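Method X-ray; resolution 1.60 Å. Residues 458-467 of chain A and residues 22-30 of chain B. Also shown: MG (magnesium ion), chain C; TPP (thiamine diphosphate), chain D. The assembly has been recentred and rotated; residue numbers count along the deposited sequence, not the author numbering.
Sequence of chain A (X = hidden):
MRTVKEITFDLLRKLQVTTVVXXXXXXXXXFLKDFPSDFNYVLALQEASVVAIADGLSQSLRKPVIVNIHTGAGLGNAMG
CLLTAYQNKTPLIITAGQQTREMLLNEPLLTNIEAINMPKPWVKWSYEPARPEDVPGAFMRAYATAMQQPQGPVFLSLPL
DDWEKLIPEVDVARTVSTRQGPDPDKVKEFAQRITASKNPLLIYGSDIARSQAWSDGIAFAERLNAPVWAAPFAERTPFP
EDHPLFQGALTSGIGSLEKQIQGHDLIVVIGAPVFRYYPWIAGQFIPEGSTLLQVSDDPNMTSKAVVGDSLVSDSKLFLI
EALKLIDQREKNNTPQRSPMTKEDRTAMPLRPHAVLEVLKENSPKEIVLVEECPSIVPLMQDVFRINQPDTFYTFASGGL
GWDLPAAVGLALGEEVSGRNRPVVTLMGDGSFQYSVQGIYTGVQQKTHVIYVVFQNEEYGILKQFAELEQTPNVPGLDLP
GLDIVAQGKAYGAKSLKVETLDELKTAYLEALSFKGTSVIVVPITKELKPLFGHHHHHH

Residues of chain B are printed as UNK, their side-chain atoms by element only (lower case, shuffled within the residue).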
# COMPACT_ATOMS: atom_id res chain seq x y z
N GLU A 458 -35.34 9.08 13.79
CA GLU A 458 -34.23 10.00 13.57
C GLU A 458 -32.89 9.35 13.88
O GLU A 458 -32.83 8.34 14.56
CB GLU A 458 -34.40 11.24 14.46
CG GLU A 458 -34.26 10.95 15.96
CD GLU A 458 -34.78 12.06 16.87
OE1 GLU A 458 -35.10 13.16 16.37
OE2 GLU A 458 -34.88 11.81 18.09
N TYR A 459 -31.81 9.93 13.37
CA TYR A 459 -30.49 9.58 13.84
C TYR A 459 -30.24 10.45 15.08
O TYR A 459 -29.60 11.50 15.01
CB TYR A 459 -29.45 9.90 12.75
CG TYR A 459 -29.41 8.98 11.53
CD1 TYR A 459 -29.43 7.58 11.64
CD2 TYR A 459 -29.30 9.52 10.25
CE1 TYR A 459 -29.35 6.77 10.51
CE2 TYR A 459 -29.22 8.72 9.12
CZ TYR A 459 -29.25 7.34 9.26
OH TYR A 459 -29.17 6.56 8.12
N GLY A 460 -30.79 10.02 16.21
CA GLY A 460 -30.86 10.85 17.40
C GLY A 460 -29.52 11.38 17.88
O GLY A 460 -29.39 12.58 18.18
N ILE A 461 -28.53 10.51 17.96
CA ILE A 461 -27.27 10.93 18.53
C ILE A 461 -26.58 11.97 17.63
O ILE A 461 -25.82 12.79 18.13
CB ILE A 461 -26.33 9.76 18.84
CG1 ILE A 461 -25.21 10.24 19.78
CG2 ILE A 461 -25.77 9.18 17.57
CD1 ILE A 461 -24.35 9.14 20.35
N LEU A 462 -26.87 11.95 16.33
CA LEU A 462 -26.31 13.00 15.47
C LEU A 462 -26.91 14.37 15.76
O LEU A 462 -26.25 15.40 15.56
CB LEU A 462 -26.46 12.65 13.99
CG LEU A 462 -25.76 11.38 13.51
CD1 LEU A 462 -25.88 11.21 12.01
CD2 LEU A 462 -24.30 11.35 13.96
N LYS A 463 -28.15 14.41 16.23
CA LYS A 463 -28.74 15.68 16.64
C LYS A 463 -28.14 16.14 17.98
O LYS A 463 -27.99 17.33 18.22
CB LYS A 463 -30.27 15.58 16.74
CG LYS A 463 -30.96 15.36 15.39
CD LYS A 463 -32.47 15.42 15.51
CE LYS A 463 -33.14 15.13 14.18
NZ LYS A 463 -34.63 15.18 14.28
N GLN A 464 -27.80 15.17 18.83
CA GLN A 464 -27.12 15.47 20.08
C GLN A 464 -25.77 16.10 19.76
O GLN A 464 -25.36 17.08 20.38
CB GLN A 464 -26.93 14.21 20.92
CG GLN A 464 -28.24 13.60 21.45
CD GLN A 464 -28.03 12.34 22.27
OE1 GLN A 464 -27.38 11.39 21.83
NE2 GLN A 464 -28.60 12.33 23.47
N PHE A 465 -25.07 15.51 18.79
CA PHE A 465 -23.79 16.06 18.36
C PHE A 465 -23.92 17.43 17.71
O PHE A 465 -23.07 18.30 17.90
CB PHE A 465 -23.12 15.12 17.37
CG PHE A 465 -22.06 14.28 17.97
CD1 PHE A 465 -20.78 14.78 18.13
CD2 PHE A 465 -22.32 12.98 18.38
CE1 PHE A 465 -19.77 14.00 18.68
CE2 PHE A 465 -21.32 12.20 18.94
CZ PHE A 465 -20.04 12.71 19.09
N ALA A 466 -24.97 17.63 16.92
CA ALA A 466 -25.17 18.90 16.24
C ALA A 466 -25.35 20.02 17.27
O ALA A 466 -24.96 21.16 17.03
CB ALA A 466 -26.39 18.84 15.32
N GLU A 467 -25.93 19.67 18.42
CA GLU A 467 -26.16 20.61 19.52
C GLU A 467 -24.85 20.94 20.23
O GLU A 467 -24.46 22.11 20.32
CB GLU A 467 -27.19 20.02 20.50
CG GLU A 467 -27.33 20.78 21.82
CD GLU A 467 -28.33 21.92 21.74
OE1 GLU A 467 -28.94 22.11 20.66
OE2 GLU A 467 -28.52 22.62 22.76
N UNK B 22 -25.19 11.05 0.50
CA UNK B 22 -24.50 10.84 1.76
C UNK B 22 -25.23 9.96 2.76
O UNK B 22 -26.43 9.69 2.63
N UNK B 23 -24.48 9.50 3.73
CA UNK B 23 -25.03 8.99 4.97
C UNK B 23 -24.20 9.65 6.06
O UNK B 23 -22.98 9.45 6.13
c UNK B 23 -25.44 6.90 6.34
c UNK B 23 -24.93 7.47 5.03
o UNK B 23 -24.67 6.62 7.26
n UNK B 23 -26.76 6.74 6.44
N UNK B 24 -24.84 10.51 6.88
CA UNK B 24 -24.08 11.41 7.75
C UNK B 24 -23.51 10.75 9.01
O UNK B 24 -23.99 9.71 9.45
c UNK B 24 -25.12 12.47 8.12
c UNK B 24 -26.41 11.73 8.11
c UNK B 24 -26.29 10.75 6.97
N UNK B 25 -22.47 11.37 9.57
CA UNK B 25 -21.91 10.98 10.85
C UNK B 25 -21.36 12.22 11.52
O UNK B 25 -21.38 13.30 10.93
N UNK B 26 -20.84 12.08 12.74
CA UNK B 26 -20.40 13.23 13.52
C UNK B 26 -19.28 13.99 12.83
O UNK B 26 -19.21 15.21 12.89
o UNK B 26 -18.78 12.02 14.86
c UNK B 26 -19.96 12.80 14.92
N UNK B 27 -18.40 13.24 12.16
CA UNK B 27 -17.22 13.84 11.52
C UNK B 27 -17.53 14.55 10.21
O UNK B 27 -16.65 15.20 9.62
c UNK B 27 -16.13 12.77 11.29
c UNK B 27 -15.56 12.30 12.62
o UNK B 27 -16.71 11.64 10.63
N UNK B 28 -18.78 14.46 9.76
CA UNK B 28 -19.23 15.15 8.55
C UNK B 28 -20.12 16.36 8.86
O UNK B 28 -20.46 17.14 7.98
c UNK B 28 -19.99 14.20 7.63
o UNK B 28 -17.50 11.75 8.24
o UNK B 28 -19.57 11.59 8.92
c UNK B 28 -18.71 12.06 8.15
c UNK B 28 -19.15 13.04 7.08
N UNK B 29 -20.53 16.51 10.12
CA UNK B 29 -21.49 17.57 10.44
C UNK B 29 -20.95 18.98 10.18
O UNK B 29 -21.71 19.86 9.78
c UNK B 29 -23.56 16.10 13.38
o UNK B 29 -24.67 15.56 13.44
o UNK B 29 -22.97 16.56 14.38
c UNK B 29 -22.91 16.21 12.02
c UNK B 29 -22.00 17.41 11.87
N UNK B 30 -19.66 19.19 10.40
CA UNK B 30 -19.07 20.50 10.13
C UNK B 30 -19.03 20.82 8.63
O UNK B 30 -19.07 21.98 8.23
c UNK B 30 -17.77 20.69 12.26
o UNK B 30 -16.90 19.46 10.40
c UNK B 30 -17.66 20.62 10.75
MG MG C . -33.05 6.57 16.00
N1' TPP D . -22.38 5.00 9.10
C2' TPP D . -21.72 3.97 9.75
CM2 TPP D . -21.39 2.69 9.02
N3' TPP D . -21.32 4.10 11.06
C4' TPP D . -21.59 5.26 11.75
N4' TPP D . -21.19 5.39 13.01
C5' TPP D . -22.29 6.29 11.11
C6' TPP D . -22.68 6.17 9.78
C7' TPP D . -22.59 7.56 11.86
N3 TPP D . -23.60 7.49 12.91
C2 TPP D . -23.32 7.42 14.27
S1 TPP D . -24.63 7.39 15.21
C5 TPP D . -25.60 7.47 13.92
C4 TPP D . -24.94 7.54 12.70
CM4 TPP D . -25.60 7.62 11.34
C6 TPP D . -27.08 7.51 14.21
C7 TPP D . -27.64 6.28 14.90
O7 TPP D . -29.03 6.42 14.83
PA TPP D . -30.03 5.37 15.53
O1A TPP D . -29.51 3.98 15.29
O2A TPP D . -31.42 5.53 14.99
O3A TPP D . -29.85 5.65 17.10
PB TPP D . -30.36 6.91 17.96
O1B TPP D . -29.20 7.84 18.06
O2B TPP D . -30.74 6.36 19.32
O3B TPP D . -31.50 7.59 17.28
O HOH W 1 -33.15 5.08 17.81

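Position 22 has no side-chain atoms and lies beyond the reach of chain A; a residue with a bare CA is glycine, Gly B22.

Position 23 carries two carbons, the second bearing one oxygen and one nitrogen, and this end lies near OH of Tyr A459 and near the cofactor. The pattern is the amide of asparagine. As modelled, ND2 of Asn B23 lies 2.9 Å from OH of Tyr A459; the amide is probably turned over in the model, so which end faces which partner is best left open.

At position 24, three carbons close a ring onto the backbone nitrogen and pack against the side chains of Leu A462 and Tyr A459, the mark of proline. Pro B24 offers a compact apolar surface, with CG 4.0 Å from CD1 of Leu A462 and CD 4.2 Å from CE2 of Tyr A459. Its backbone O approaches CM4 of the cofactor to 3.2 Å.

Position 25 again lacks a side chain, its backbone lying against Leu A462, and is Gly B25. A CB here would point away from chain A and run into the side chain of position 28, while CA packs 3.6 Å from C7' of the cofactor.

One carbon followed by one oxygen at position 26, the carbon lying over the face of the Phe A465 ring, makes serine. The CB of Ser B26 sits 3.8 Å from the ring centroid and 10° off the normal, a CH-pi contact that a small side chain can make at close range.

Position 27 has a carbon carrying one oxygen and one carbon, none touching chain A, the branched pattern of threonine. OG1 of Thr B27 instead donates a hydrogen bond to the side chain of position 28.

Position 28 has three side-chain carbons, the third with two oxygens, and none reaches chain A: glutamate. The carboxylate of Glu B28 serves its own loop: OE2 accepts from OG1 of Thr B27 at 2.5 Å, and OE1 would be 2.8 Å from an ideal CB on Gly B25.

Position 29 has the same atoms but points toward chain A, where one oxygen approaches the backbone O of Leu A462 and the other nears Phe A465. Glu B29, extended at chi2, brings OE2 to 2.6 Å from O of Leu A462; oxygens so close suggest that the acid is protonated and donates. Its OE1 lies 3.3 Å from CB of Phe A465.

Position 30, another carbon bearing one oxygen and one carbon, out of reach of chain A, is Thr B30.

The contact thus joins an apolar patch of Leu A462, Tyr A459 and Pro B24 to the Ser B26–Phe A465 packing and the reach of Glu B29. Nearby, chain A anchors the diphosphate through Gly A460 N and Ile A461 N, so both chains contact the cofactor, chain B through CA of Gly B25 and O of Pro B24.

Chain B (22-30) GNPGSTEET
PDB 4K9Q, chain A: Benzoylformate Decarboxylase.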